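Local coordinates for protein HTLV-2 integrase catalytic core domain (Human T-cell leukemia virus 2, PDB 6QBW) that forms the catalytic core of a retroviral integrase, which probably uses metal ions to insert viral DNA into the genome of the infected cell, at residues 12-17 and 72-77; 23-28 and 43-48; 62-67 and 87-92; 35-40 and 134-139; 114-119 and 129-134. All coordinates share one frame; numbering follows the deposited sequence.

Contact 1 of 5, residues 12-17 and 72-77; sequences GDVTHY and GPAFLS. With CA (calcium ion), chain B.
Val-14 and Phe-75 bring strand 12-17 up to an irregular loop, 72-77, without backbone pairing: the nearest CA atoms, those of Val-14 and Gly-72, remain 7.7 Å apart. The loop is held to itself by weak backbone bonds, one of them from Phe-75 N to Gly-72 O. Side chains therefore make the join. Val-14 carries CG1 anti to its backbone N (chi1 -178°), which sends CG2 to the loop, where it lies 3.7 Å from Phe-75 CZ and 4.1 Å from Ala-74 CB. The phenyl ring meets the strand near its CZ end; Asp-13 C lies at its edge, 4.0 Å from CZ, while one face rests on Ala-74 CB of its own loop. The ring is thus backed by Ala-74 and butted against the backbone of Gly-12 and Asp-13. Asp-13 leaves the strand away from the loop, and its carboxylate reaches a calcium ion. Its OD1 binds the calcium at 2.6 Å and Val-14 O does so at 2.8 Å, so a side chain and the next carbonyl grip one ion. Three waters and Asp-70 OD2 are the other ligands of the calcium, and one of these waters also accepts from Val-14 N at 3.3 Å. Asp-13 OD2, the oxygen not on the metal, is hydrogen-bonded to Asn-109 of helix 104-122, which steadies the carboxylate. One aspartate on strand 9-19 and a second just after the neighbouring strand 66-68, sharing a divalent cation, are characteristic of the RNase H-like fold, and Asp-13 and Asp-70 probably represent the two aspartates of the integrase D,D-35-E motif.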
# COMPACT_ATOMS: atom_id res chain seq x y z
N GLY A 12 -9.83 17.42 -9.51
CA GLY A 12 -8.58 16.95 -10.09
C GLY A 12 -7.89 18.02 -10.90
O GLY A 12 -8.55 18.83 -11.56
N ASP A 13 -6.57 18.03 -10.85
CA ASP A 13 -5.77 18.99 -11.62
C ASP A 13 -4.43 18.38 -12.01
O ASP A 13 -3.93 17.48 -11.35
CB ASP A 13 -5.55 20.25 -10.79
CG ASP A 13 -4.86 21.37 -11.58
OD1 ASP A 13 -5.16 21.55 -12.79
OD2 ASP A 13 -4.03 22.07 -10.98
N VAL A 14 -3.87 18.85 -13.12
CA VAL A 14 -2.48 18.58 -13.43
C VAL A 14 -1.73 19.91 -13.37
O VAL A 14 -2.06 20.87 -14.06
CB VAL A 14 -2.30 17.93 -14.81
CG1 VAL A 14 -0.82 17.62 -15.06
CG2 VAL A 14 -3.13 16.66 -14.91
N THR A 15 -0.72 19.95 -12.50
CA THR A 15 0.09 21.14 -12.31
C THR A 15 1.56 20.77 -12.50
O THR A 15 1.95 19.63 -12.29
CB THR A 15 -0.13 21.79 -10.92
OG1 THR A 15 0.69 22.95 -10.80
CG2 THR A 15 0.20 20.83 -9.78
N HIS A 16 2.35 21.76 -12.90
CA HIS A 16 3.77 21.55 -13.12
C HIS A 16 4.55 21.76 -11.83
O HIS A 16 4.18 22.59 -11.00
CB HIS A 16 4.28 22.48 -14.22
CG HIS A 16 3.67 22.21 -15.56
ND1 HIS A 16 4.15 21.24 -16.42
CD2 HIS A 16 2.59 22.76 -16.18
CE1 HIS A 16 3.40 21.21 -17.51
NE2 HIS A 16 2.45 22.12 -17.39
N TYR A 17 5.60 20.97 -11.66
CA TYR A 17 6.52 21.13 -10.54
C TYR A 17 7.94 21.01 -11.05
O TYR A 17 8.40 19.93 -11.41
CB TYR A 17 6.26 20.08 -9.45
CG TYR A 17 7.12 20.28 -8.23
CD1 TYR A 17 6.89 21.34 -7.35
CD2 TYR A 17 8.18 19.42 -7.96
CE1 TYR A 17 7.69 21.53 -6.24
CE2 TYR A 17 8.99 19.61 -6.85
CZ TYR A 17 8.74 20.67 -5.99
OH TYR A 17 9.54 20.86 -4.88
N GLY A 72 -7.85 21.33 -19.11
CA GLY A 72 -6.52 20.91 -19.51
C GLY A 72 -6.61 19.81 -20.54
O GLY A 72 -7.62 19.10 -20.61
N PRO A 73 -5.55 19.65 -21.35
CA PRO A 73 -5.60 18.62 -22.40
C PRO A 73 -5.74 17.20 -21.83
O PRO A 73 -6.27 16.32 -22.51
CB PRO A 73 -4.27 18.80 -23.14
CG PRO A 73 -3.37 19.55 -22.21
CD PRO A 73 -4.25 20.35 -21.31
N ALA A 74 -5.27 16.99 -20.60
CA ALA A 74 -5.42 15.71 -19.91
C ALA A 74 -6.88 15.27 -19.76
O ALA A 74 -7.21 14.10 -20.00
CB ALA A 74 -4.77 15.78 -18.54
N PHE A 75 -7.74 16.20 -19.37
CA PHE A 75 -9.14 15.90 -19.07
C PHE A 75 -10.09 16.20 -20.23
O PHE A 75 -11.30 16.21 -20.06
CB PHE A 75 -9.58 16.67 -17.83
CG PHE A 75 -8.60 16.62 -16.70
CD1 PHE A 75 -8.25 15.41 -16.12
CD2 PHE A 75 -8.01 17.78 -16.22
CE1 PHE A 75 -7.34 15.36 -15.08
CE2 PHE A 75 -7.10 17.74 -15.18
CZ PHE A 75 -6.77 16.53 -14.61
N LEU A 76 -9.54 16.47 -21.41
CA LEU A 76 -10.36 16.63 -22.61
C LEU A 76 -10.18 15.50 -23.62
O LEU A 76 -10.98 15.38 -24.55
CB LEU A 76 -10.07 17.98 -23.28
CG LEU A 76 -10.58 19.24 -22.56
CD1 LEU A 76 -10.26 20.47 -23.39
CD2 LEU A 76 -12.07 19.15 -22.26
N SER A 77 -9.15 14.67 -23.45
CA SER A 77 -8.90 13.57 -24.38
C SER A 77 -10.05 12.57 -24.36
O SER A 77 -10.67 12.36 -23.31
CB SER A 77 -7.57 12.86 -24.07
OG SER A 77 -7.63 12.16 -22.85
CA CA B . -4.04 22.60 -14.92
O HOH W 1 -4.14 24.21 -12.98
O HOH W 2 -5.02 20.50 -15.71
O HOH W 3 -2.11 22.73 -16.18

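Contact 2 of 5, residues 23-28 and 43-48; sequences KYCLHV and KKETSC
Tyr-24 and Lys-43 run alongside each other and point the same way, at the place where strand 37-42 of the RNase H-like sheet gives way to the loop leading into helix 47-61. Strand 22-31 is the antiparallel neighbour of strand 37-42, and the nearest CA atoms here, Tyr-24 and Lys-43, are 5.3 Å apart; residues 43-45 then run in roughly the same sense as 24-27, 45° apart in direction, so the antiparallel course of strand 37-42 has ended. The lysine leaves its backbone away from the strand, but a bend at chi2 (-79°) swings the chain back, and CE arrives 3.9 Å from Tyr-24 CE1 in an oblique approach to the ring. Tyr-22 also takes part, through a cation-pi contact with Lys-43 and an edge-to-face meeting with the ring of Tyr-24. Farther along, Cys-25 directs its side chain at the loop: CB is 3.7 Å from Lys-44 O, and SG is 4.1 Å from Glu-45 OE1, a van der Waals meeting. Glu-45, with CG anti to its backbone N (chi1 -160°), extends past Cys-25, and its OE2 accepts a weak bond from Ala-74 N, a weak link to the loop 72-77. Beyond the loop, Cys-48 forms a disulfide with Cys-123 of the second subunit. His-27 offers its ring edge: CE1 lies 3.8 Å from Lys-44 O, close to the ring plane, whereas NE2, buried here, has no polar partner in the model and sits 4.3 Å from Glu-45 CG.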
# COMPACT_ATOMS: atom_id res chain seq x y z
N LYS A 23 10.56 19.91 -15.48
CA LYS A 23 9.16 20.13 -15.10
C LYS A 23 8.37 18.83 -15.15
O LYS A 23 8.07 18.30 -16.22
CB LYS A 23 8.50 21.20 -15.97
CG LYS A 23 8.84 22.61 -15.51
CD LYS A 23 8.38 23.68 -16.49
CE LYS A 23 9.09 25.00 -16.23
NZ LYS A 23 8.91 25.96 -17.35
N TYR A 24 8.03 18.32 -13.97
CA TYR A 24 7.17 17.15 -13.85
C TYR A 24 5.72 17.59 -13.92
O TYR A 24 5.41 18.76 -13.75
CB TYR A 24 7.44 16.43 -12.53
CG TYR A 24 8.82 15.82 -12.48
CD1 TYR A 24 9.05 14.53 -12.96
CD2 TYR A 24 9.91 16.53 -11.98
CE1 TYR A 24 10.32 13.97 -12.93
CE2 TYR A 24 11.17 15.98 -11.95
CZ TYR A 24 11.37 14.70 -12.43
OH TYR A 24 12.62 14.14 -12.40
N CYS A 25 4.84 16.63 -14.20
CA CYS A 25 3.41 16.87 -14.18
C CYS A 25 2.86 16.20 -12.93
O CYS A 25 2.86 14.98 -12.83
CB CYS A 25 2.74 16.33 -15.44
SG CYS A 25 3.10 17.28 -16.93
N LEU A 26 2.43 17.02 -11.98
CA LEU A 26 1.77 16.53 -10.78
C LEU A 26 0.29 16.38 -11.06
O LEU A 26 -0.43 17.37 -11.17
CB LEU A 26 1.98 17.48 -9.60
CG LEU A 26 3.40 17.62 -9.05
CD1 LEU A 26 3.34 18.36 -7.72
CD2 LEU A 26 4.09 16.27 -8.89
N HIS A 27 -0.16 15.14 -11.19
CA HIS A 27 -1.59 14.85 -11.24
C HIS A 27 -2.07 14.86 -9.79
O HIS A 27 -1.48 14.18 -8.94
CB HIS A 27 -1.84 13.49 -11.89
CG HIS A 27 -1.56 13.46 -13.36
ND1 HIS A 27 -0.29 13.61 -13.88
CD2 HIS A 27 -2.38 13.29 -14.42
CE1 HIS A 27 -0.35 13.54 -15.20
NE2 HIS A 27 -1.61 13.34 -15.55
N VAL A 28 -3.10 15.65 -9.50
CA VAL A 28 -3.59 15.80 -8.12
C VAL A 28 -5.08 15.55 -8.01
O VAL A 28 -5.88 16.15 -8.72
CB VAL A 28 -3.27 17.20 -7.56
CG1 VAL A 28 -3.81 17.35 -6.14
CG2 VAL A 28 -1.77 17.44 -7.59
N LYS A 43 6.14 12.15 -15.98
CA LYS A 43 6.97 12.82 -16.97
C LYS A 43 6.07 13.50 -17.99
O LYS A 43 6.28 14.66 -18.34
CB LYS A 43 7.90 11.84 -17.66
CG LYS A 43 8.95 11.22 -16.75
CD LYS A 43 10.12 12.16 -16.49
CE LYS A 43 11.28 11.46 -15.80
NZ LYS A 43 12.57 12.18 -16.00
N LYS A 44 5.05 12.77 -18.46
CA LYS A 44 4.12 13.28 -19.47
C LYS A 44 2.72 13.53 -18.90
O LYS A 44 2.49 13.37 -17.69
CB LYS A 44 4.07 12.32 -20.66
CG LYS A 44 5.34 12.36 -21.50
CD LYS A 44 5.37 11.32 -22.62
CE LYS A 44 5.24 9.89 -22.10
NZ LYS A 44 6.06 9.60 -20.89
N GLU A 45 1.81 13.96 -19.77
CA GLU A 45 0.43 14.26 -19.40
C GLU A 45 -0.59 13.58 -20.32
O GLU A 45 -1.78 13.93 -20.31
CB GLU A 45 0.24 15.78 -19.43
CG GLU A 45 -0.93 16.32 -18.64
CD GLU A 45 -1.21 17.78 -18.94
OE1 GLU A 45 -0.30 18.62 -18.74
OE2 GLU A 45 -2.33 18.09 -19.38
N THR A 46 -0.15 12.59 -21.11
CA THR A 46 -1.03 11.93 -22.08
C THR A 46 -2.05 11.05 -21.36
O THR A 46 -1.97 10.86 -20.14
CB THR A 46 -0.26 11.08 -23.11
OG1 THR A 46 0.11 9.81 -22.54
CG2 THR A 46 0.99 11.80 -23.61
N SER A 47 -3.00 10.49 -22.11
CA SER A 47 -4.12 9.76 -21.50
C SER A 47 -3.67 8.53 -20.71
O SER A 47 -4.34 8.14 -19.76
CB SER A 47 -5.16 9.37 -22.56
OG SER A 47 -4.73 8.29 -23.36
N CYS A 48 -2.55 7.93 -21.09
CA CYS A 48 -2.00 6.81 -20.33
C CYS A 48 -1.67 7.22 -18.90
O CYS A 48 -2.13 6.59 -17.95
CB CYS A 48 -0.76 6.24 -21.01
SG CYS A 48 -1.18 5.37 -22.54

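Contact 3 of 5, residues 62-67 and 87-92; sequences GKPLHI and YHIKHS
Residues His-66 and Ile-67 pair in parallel with Lys-90 and His-91, CA atoms 4.9 Å apart at His-66 and Lys-90, through the bonds Lys-90 N to Leu-65 O, Ile-67 N to Lys-90 O and Ser-92 N to Ile-67 O, each 3.0 Å. Strand 66-68, helix 78-86 and strand 90-92 thus make a beta-alpha-beta unit at one margin of the sheet. On one face His-66 and Lys-90 lie side by side, and Lys-90 CD comes 3.3 Å from His-66 CE1. The other face carries Ile-67 and His-91. Ile-67 holds CG1 between its backbone N and carbonyl carbon (chi1 54°), a crowded choice that brings CD1 to 3.4 Å from His-91 CD2. The imidazole is fixed by two outside bonds, ND1 to Gln-81 and NE2 to Thr-69. Before the strands, Ile-89 CG2 fills the corner between Pro-64 CG, at 4.3 Å, and Ile-67 CG1, at 4.1 Å. Lys-63 reaches across to the other segment with an extended chain; its NZ donates to Tyr-87 O at 2.6 Å, coming 36° out of the carbonyl plane. The same ammonium bonds to Leu-142 O of the second subunit. With two carbonyls around it, the lysine charge is probably partly compensated, and the ammonium links the strand-entry loops of one chain to the neighbouring subunit.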
# COMPACT_ATOMS: atom_id res chain seq x y z
N GLY A 62 -10.83 5.33 -3.08
CA GLY A 62 -12.12 4.71 -3.37
C GLY A 62 -12.64 5.28 -4.67
O GLY A 62 -12.08 6.23 -5.19
N LYS A 63 -13.71 4.70 -5.20
CA LYS A 63 -14.27 5.16 -6.47
C LYS A 63 -15.16 6.37 -6.22
O LYS A 63 -16.06 6.31 -5.39
CB LYS A 63 -15.07 4.04 -7.13
CG LYS A 63 -15.76 4.45 -8.41
CD LYS A 63 -16.47 3.26 -9.04
CE LYS A 63 -17.54 3.73 -10.02
NZ LYS A 63 -17.92 2.65 -10.97
N PRO A 64 -14.92 7.49 -6.94
CA PRO A 64 -15.78 8.66 -6.81
C PRO A 64 -16.99 8.62 -7.74
O PRO A 64 -16.95 7.98 -8.79
CB PRO A 64 -14.85 9.80 -7.22
CG PRO A 64 -13.96 9.19 -8.24
CD PRO A 64 -13.77 7.76 -7.82
N LEU A 65 -18.05 9.33 -7.36
CA LEU A 65 -19.22 9.50 -8.21
C LEU A 65 -19.00 10.65 -9.20
O LEU A 65 -19.15 10.47 -10.41
CB LEU A 65 -20.47 9.74 -7.36
CG LEU A 65 -21.78 10.01 -8.13
CD1 LEU A 65 -22.08 8.88 -9.11
CD2 LEU A 65 -22.93 10.21 -7.15
N HIS A 66 -18.63 11.82 -8.68
CA HIS A 66 -18.36 13.01 -9.50
C HIS A 66 -16.89 13.41 -9.44
O HIS A 66 -16.24 13.26 -8.40
CB HIS A 66 -19.19 14.21 -9.02
CG HIS A 66 -20.67 14.04 -9.18
ND1 HIS A 66 -21.31 14.27 -10.38
CD2 HIS A 66 -21.63 13.70 -8.29
CE1 HIS A 66 -22.61 14.06 -10.22
NE2 HIS A 66 -22.83 13.71 -8.97
N ILE A 67 -16.38 13.94 -10.55
CA ILE A 67 -15.06 14.57 -10.59
C ILE A 67 -15.15 15.90 -11.33
O ILE A 67 -15.83 16.00 -12.35
CB ILE A 67 -14.00 13.67 -11.25
CG1 ILE A 67 -14.44 13.20 -12.64
CG2 ILE A 67 -13.71 12.45 -10.38
CD1 ILE A 67 -13.30 12.69 -13.50
N TYR A 87 -16.87 3.53 -16.58
CA TYR A 87 -16.95 3.11 -15.18
C TYR A 87 -17.87 4.00 -14.34
O TYR A 87 -17.71 4.09 -13.13
CB TYR A 87 -15.53 3.02 -14.58
CG TYR A 87 -14.71 1.96 -15.28
CD1 TYR A 87 -14.90 0.61 -14.99
CD2 TYR A 87 -13.79 2.29 -16.26
CE1 TYR A 87 -14.18 -0.37 -15.65
CE2 TYR A 87 -13.07 1.32 -16.93
CZ TYR A 87 -13.26 -0.01 -16.62
OH TYR A 87 -12.55 -0.98 -17.28
N HIS A 88 -18.85 4.63 -14.99
CA HIS A 88 -19.91 5.37 -14.30
C HIS A 88 -19.37 6.46 -13.38
O HIS A 88 -19.77 6.56 -12.21
CB HIS A 88 -20.83 4.41 -13.53
CG HIS A 88 -21.29 3.24 -14.35
ND1 HIS A 88 -22.25 3.36 -15.33
CD2 HIS A 88 -20.92 1.94 -14.34
CE1 HIS A 88 -22.45 2.18 -15.89
NE2 HIS A 88 -21.66 1.30 -15.31
N ILE A 89 -18.47 7.27 -13.92
CA ILE A 89 -17.92 8.43 -13.22
C ILE A 89 -18.30 9.69 -14.00
O ILE A 89 -17.81 9.91 -15.11
CB ILE A 89 -16.39 8.34 -13.05
CG1 ILE A 89 -15.99 6.97 -12.48
CG2 ILE A 89 -15.88 9.44 -12.12
CD1 ILE A 89 -14.51 6.80 -12.20
N LYS A 90 -19.18 10.51 -13.43
CA LYS A 90 -19.61 11.76 -14.06
C LYS A 90 -18.48 12.77 -13.96
O LYS A 90 -17.92 12.97 -12.88
CB LYS A 90 -20.87 12.31 -13.39
CG LYS A 90 -22.08 11.40 -13.52
CD LYS A 90 -23.18 11.79 -12.54
CE LYS A 90 -24.41 10.92 -12.72
NZ LYS A 90 -25.51 11.33 -11.80
N HIS A 91 -18.16 13.42 -15.07
CA HIS A 91 -17.01 14.31 -15.15
C HIS A 91 -17.40 15.65 -15.74
O HIS A 91 -17.79 15.72 -16.91
CB HIS A 91 -15.91 13.66 -15.99
CG HIS A 91 -14.74 14.56 -16.27
ND1 HIS A 91 -14.20 14.71 -17.53
CD2 HIS A 91 -14.03 15.38 -15.46
CE1 HIS A 91 -13.20 15.56 -17.48
NE2 HIS A 91 -13.07 15.98 -16.24
N SER A 92 -17.28 16.70 -14.93
CA SER A 92 -17.50 18.07 -15.38
C SER A 92 -16.17 18.81 -15.40
O SER A 92 -15.28 18.53 -14.60
CB SER A 92 -18.45 18.79 -14.44
OG SER A 92 -19.57 17.99 -14.14

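Contact 4 of 5, residues 35-40 and 134-139; sequences GAVSVS and KALWTL
Helix 128-142 packs here on the outermost strand, within this chain, of the RNase H-like sheet, with Leu-136 laid against Val-37 and Val-39. The segment axes are almost exactly antiparallel, 175° between their directions, and approach to 9.0 Å, a spacing filled by aliphatic groups. Leu-136 is the main filler. One of its methyls, CD2, sits between the two valines, 4.0 Å from Val-37 CG1 and 3.7 Å from Val-39 CG2. The other, CD1, lies over the strand backbone, 3.7 Å from Val-39 O. One turn on, Leu-139 turns CG anti to its backbone N (chi1 -172°), and CD2 reaches Val-37 CG2 at 4.0 Å. Val-37 is therefore held by two leucines, a different methyl serving each. Within the helix, Lys-134 O is gripped twice by Thr-138: its N bonds from one face of the carbonyl plane, its OG1 from the other at 2.7 Å. Val-37 O is hydrogen-bonded to Asn-140 ND2, later in the same helix. On the strand's other side, Ala-36, Ser-38 and Ser-40 meet Leu-61, Ala-57 and Ala-53 of helix 47-61, so the strand is sandwiched between two helices. Strand 22-31 lies beside it in the sheet, with Val-30 and Val-28 touching the valines, while Thr-108 and Ile-112 of helix 104-122 flank Val-37 and Leu-139.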
# COMPACT_ATOMS: atom_id res chain seq x y z
N GLY A 35 -11.03 16.13 2.14
CA GLY A 35 -9.76 16.80 1.85
C GLY A 35 -8.62 15.81 1.61
O GLY A 35 -7.48 16.22 1.44
N ALA A 36 -8.93 14.52 1.58
CA ALA A 36 -7.92 13.50 1.37
C ALA A 36 -7.38 13.61 -0.05
O ALA A 36 -8.13 13.93 -0.98
CB ALA A 36 -8.50 12.12 1.61
N VAL A 37 -6.09 13.34 -0.21
CA VAL A 37 -5.38 13.64 -1.44
C VAL A 37 -4.61 12.44 -1.98
O VAL A 37 -4.03 11.68 -1.21
CB VAL A 37 -4.37 14.78 -1.20
CG1 VAL A 37 -3.52 15.02 -2.44
CG2 VAL A 37 -5.09 16.05 -0.80
N SER A 38 -4.61 12.29 -3.30
CA SER A 38 -3.65 11.45 -4.01
C SER A 38 -2.85 12.32 -4.98
O SER A 38 -3.42 13.20 -5.63
CB SER A 38 -4.37 10.34 -4.78
OG SER A 38 -3.45 9.52 -5.48
N VAL A 39 -1.55 12.06 -5.07
CA VAL A 39 -0.65 12.79 -5.98
C VAL A 39 0.25 11.80 -6.71
O VAL A 39 0.82 10.90 -6.09
CB VAL A 39 0.25 13.81 -5.22
CG1 VAL A 39 1.26 14.46 -6.15
CG2 VAL A 39 -0.60 14.88 -4.56
N SER A 40 0.37 11.97 -8.02
CA SER A 40 1.28 11.16 -8.83
C SER A 40 2.21 12.07 -9.61
O SER A 40 1.76 13.02 -10.25
CB SER A 40 0.50 10.28 -9.80
OG SER A 40 -0.52 9.54 -9.15
N LYS A 134 6.55 11.27 1.41
CA LYS A 134 6.64 11.99 2.66
C LYS A 134 5.62 13.13 2.71
O LYS A 134 4.96 13.33 3.73
CB LYS A 134 8.07 12.49 2.89
CG LYS A 134 9.07 11.36 3.12
CD LYS A 134 10.52 11.85 3.15
CE LYS A 134 10.95 12.30 4.54
NZ LYS A 134 12.42 12.39 4.74
N ALA A 135 5.47 13.85 1.60
CA ALA A 135 4.50 14.93 1.52
C ALA A 135 3.06 14.43 1.63
O ALA A 135 2.24 15.03 2.34
CB ALA A 135 4.68 15.70 0.22
N LEU A 136 2.74 13.35 0.92
CA LEU A 136 1.39 12.77 0.95
C LEU A 136 1.04 12.26 2.34
O LEU A 136 -0.05 12.54 2.86
CB LEU A 136 1.26 11.61 -0.04
CG LEU A 136 0.95 11.95 -1.50
CD1 LEU A 136 0.92 10.68 -2.35
CD2 LEU A 136 -0.37 12.69 -1.62
N TRP A 137 1.96 11.51 2.94
CA TRP A 137 1.76 10.94 4.27
C TRP A 137 1.61 12.03 5.33
O TRP A 137 0.85 11.85 6.29
CB TRP A 137 2.91 10.01 4.65
CG TRP A 137 3.09 8.81 3.75
CD1 TRP A 137 2.14 8.21 2.99
CD2 TRP A 137 4.29 8.06 3.56
NE1 TRP A 137 2.68 7.14 2.32
CE2 TRP A 137 4.00 7.02 2.66
CE3 TRP A 137 5.60 8.17 4.08
CZ2 TRP A 137 4.96 6.09 2.24
CZ3 TRP A 137 6.55 7.24 3.67
CH2 TRP A 137 6.23 6.21 2.76
N THR A 138 2.34 13.13 5.18
CA THR A 138 2.25 14.24 6.12
C THR A 138 0.88 14.92 6.00
O THR A 138 0.26 15.27 7.01
CB THR A 138 3.36 15.29 5.90
OG1 THR A 138 4.64 14.68 6.03
CG2 THR A 138 3.25 16.42 6.92
N LEU A 139 0.43 15.10 4.77
CA LEU A 139 -0.81 15.81 4.52
C LEU A 139 -2.01 14.99 4.94
O LEU A 139 -2.86 15.46 5.70
CB LEU A 139 -0.91 16.18 3.03
CG LEU A 139 -2.06 17.09 2.63
CD1 LEU A 139 -2.12 18.30 3.54
CD2 LEU A 139 -1.91 17.51 1.18

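Contact 5 of 5, residues 114-119 and 129-134; sequences NLLNKY and DNAINK
Tyr-119 lays one face of its ring on the side chain of Lys-134, making a CH-pi contact in which Lys-134 CB stands 3.8 Å from the ring centroid and 14° off the ring normal. Two torsions give this overlap. The tyrosine places CG beside its backbone N, turning the ring to the facing helix, and the lysine bends at chi3 (87°), so that CE folds back to 3.8 Å from Tyr-119 CD1. The aliphatic chain thus follows the ring from its centre to its CD1 side. Lys-118 CE lies on the opposite side, offset toward the rim, so the ring lies between two lysine chains. Its OH is hydrogen-bonded to Thr-138 OG1, one turn beyond Lys-134. Helices 104-122 and 128-142, consecutive in the chain and joined by residues 123-127, pack against the sheet of this integrase core; their segments cross at 128°, axes 8.8 Å apart at closest. The backbones come nearest at Tyr-119 and Ala-131, whose CB atoms are 4.1 Å apart. A turn earlier, Leu-116 extends its side chain across to the other helix, where CD2 lies 3.5 Å from Ala-131 O and 3.6 Å from Ile-132 CG1. Although Ile-132 leaves its helix away from the partner, its CG1 still meets the leucine methyl. Leu-55 of the third subunit packs on both Tyr-119 and Lys-134.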
# COMPACT_ATOMS: atom_id res chain seq x y z
N ASN A 114 4.69 23.05 -1.10
CA ASN A 114 5.39 23.55 0.08
C ASN A 114 6.09 22.41 0.81
O ASN A 114 7.23 22.55 1.23
CB ASN A 114 4.43 24.29 1.04
CG ASN A 114 4.04 25.67 0.53
OD1 ASN A 114 4.69 26.23 -0.35
ND2 ASN A 114 2.96 26.22 1.09
N LEU A 115 5.40 21.28 0.94
CA LEU A 115 5.98 20.09 1.57
C LEU A 115 7.08 19.47 0.71
O LEU A 115 8.10 19.03 1.24
CB LEU A 115 4.90 19.05 1.87
CG LEU A 115 4.03 19.39 3.08
CD1 LEU A 115 2.67 18.71 3.01
CD2 LEU A 115 4.74 19.03 4.38
N LEU A 116 6.89 19.42 -0.61
CA LEU A 116 7.93 18.92 -1.51
C LEU A 116 9.20 19.76 -1.39
O LEU A 116 10.29 19.21 -1.23
CB LEU A 116 7.46 18.94 -2.97
CG LEU A 116 6.40 17.91 -3.39
CD1 LEU A 116 6.20 17.94 -4.90
CD2 LEU A 116 6.79 16.52 -2.93
N ASN A 117 9.05 21.08 -1.46
CA ASN A 117 10.18 21.99 -1.37
C ASN A 117 10.92 21.79 -0.05
O ASN A 117 12.14 21.83 -0.01
CB ASN A 117 9.74 23.45 -1.50
CG ASN A 117 9.26 23.80 -2.90
OD1 ASN A 117 9.53 23.09 -3.86
ND2 ASN A 117 8.54 24.91 -3.02
N LYS A 118 10.16 21.57 1.03
CA LYS A 118 10.73 21.37 2.35
C LYS A 118 11.47 20.04 2.44
O LYS A 118 12.62 19.99 2.87
CB LYS A 118 9.64 21.42 3.43
CG LYS A 118 10.18 21.67 4.83
CD LYS A 118 9.17 21.28 5.91
CE LYS A 118 9.20 19.79 6.20
NZ LYS A 118 8.10 19.34 7.10
N TYR A 119 10.82 18.95 2.02
CA TYR A 119 11.45 17.63 2.10
C TYR A 119 12.68 17.50 1.20
O TYR A 119 13.65 16.86 1.58
CB TYR A 119 10.44 16.51 1.84
CG TYR A 119 9.53 16.23 3.03
CD1 TYR A 119 10.07 15.97 4.29
CD2 TYR A 119 8.15 16.22 2.90
CE1 TYR A 119 9.26 15.73 5.39
CE2 TYR A 119 7.33 15.97 3.99
CZ TYR A 119 7.90 15.72 5.23
OH TYR A 119 7.11 15.47 6.33
N ASP A 129 10.58 10.81 -5.67
CA ASP A 129 9.51 9.88 -5.25
C ASP A 129 9.39 9.82 -3.74
O ASP A 129 8.29 9.76 -3.19
CB ASP A 129 9.77 8.47 -5.78
CG ASP A 129 9.68 8.37 -7.30
OD1 ASP A 129 8.59 8.67 -7.85
OD2 ASP A 129 10.69 7.98 -7.93
N ASN A 130 10.54 9.83 -3.07
CA ASN A 130 10.62 9.78 -1.62
C ASN A 130 9.94 10.99 -1.00
O ASN A 130 9.21 10.87 -0.03
CB ASN A 130 12.08 9.76 -1.17
CG ASN A 130 12.78 8.44 -1.49
OD1 ASN A 130 13.64 8.00 -0.72
ND2 ASN A 130 12.44 7.82 -2.61
N ALA A 131 10.21 12.16 -1.58
CA ALA A 131 9.67 13.42 -1.08
C ALA A 131 8.16 13.52 -1.29
O ALA A 131 7.46 14.15 -0.49
CB ALA A 131 10.38 14.58 -1.74
N ILE A 132 7.66 12.90 -2.35
CA ILE A 132 6.22 12.89 -2.63
C ILE A 132 5.47 11.99 -1.66
O ILE A 132 4.39 12.34 -1.19
CB ILE A 132 5.95 12.49 -4.10
CG1 ILE A 132 6.36 13.64 -5.02
CG2 ILE A 132 4.48 12.17 -4.33
CD1 ILE A 132 6.41 13.29 -6.48
N ASN A 133 6.05 10.83 -1.35
CA ASN A 133 5.48 9.95 -0.32
C ASN A 133 5.43 10.68 1.02
O ASN A 133 4.39 10.73 1.67
CB ASN A 133 6.28 8.66 -0.18
CG ASN A 133 6.09 7.72 -1.35
OD1 ASN A 133 5.04 7.70 -1.99
ND2 ASN A 133 7.11 6.93 -1.64
N LYS A 134 6.55 11.27 1.41
CA LYS A 134 6.64 11.99 2.66
C LYS A 134 5.62 13.13 2.71
O LYS A 134 4.96 13.33 3.73
CB LYS A 134 8.07 12.49 2.89
CG LYS A 134 9.07 11.36 3.12
CD LYS A 134 10.52 11.85 3.15
CE LYS A 134 10.95 12.30 4.54
NZ LYS A 134 12.42 12.39 4.74

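How the contacts relate
Contacts 1, 2, 3 and 4 all reach one five-stranded sheet, ordered 37-42, 22-31, 9-19, 66-68, 90-92. Contacts 1 and 2, with centres about 7 Å apart, adjoin the calcium site, and contact 2 is nested along the chain within the loop that contact 1 closes. Contact 3 lies on the far margin, its centre about 28 Å from that of contact 5. Contacts 4 and 5, about 10 Å apart between centres, share helix 128-142, and along the chain contact 5 lies within the loop closed by contact 4. Contacts 2 to 5 also touch neighbouring subunits, whereas no other chain touches the segments of contact 1.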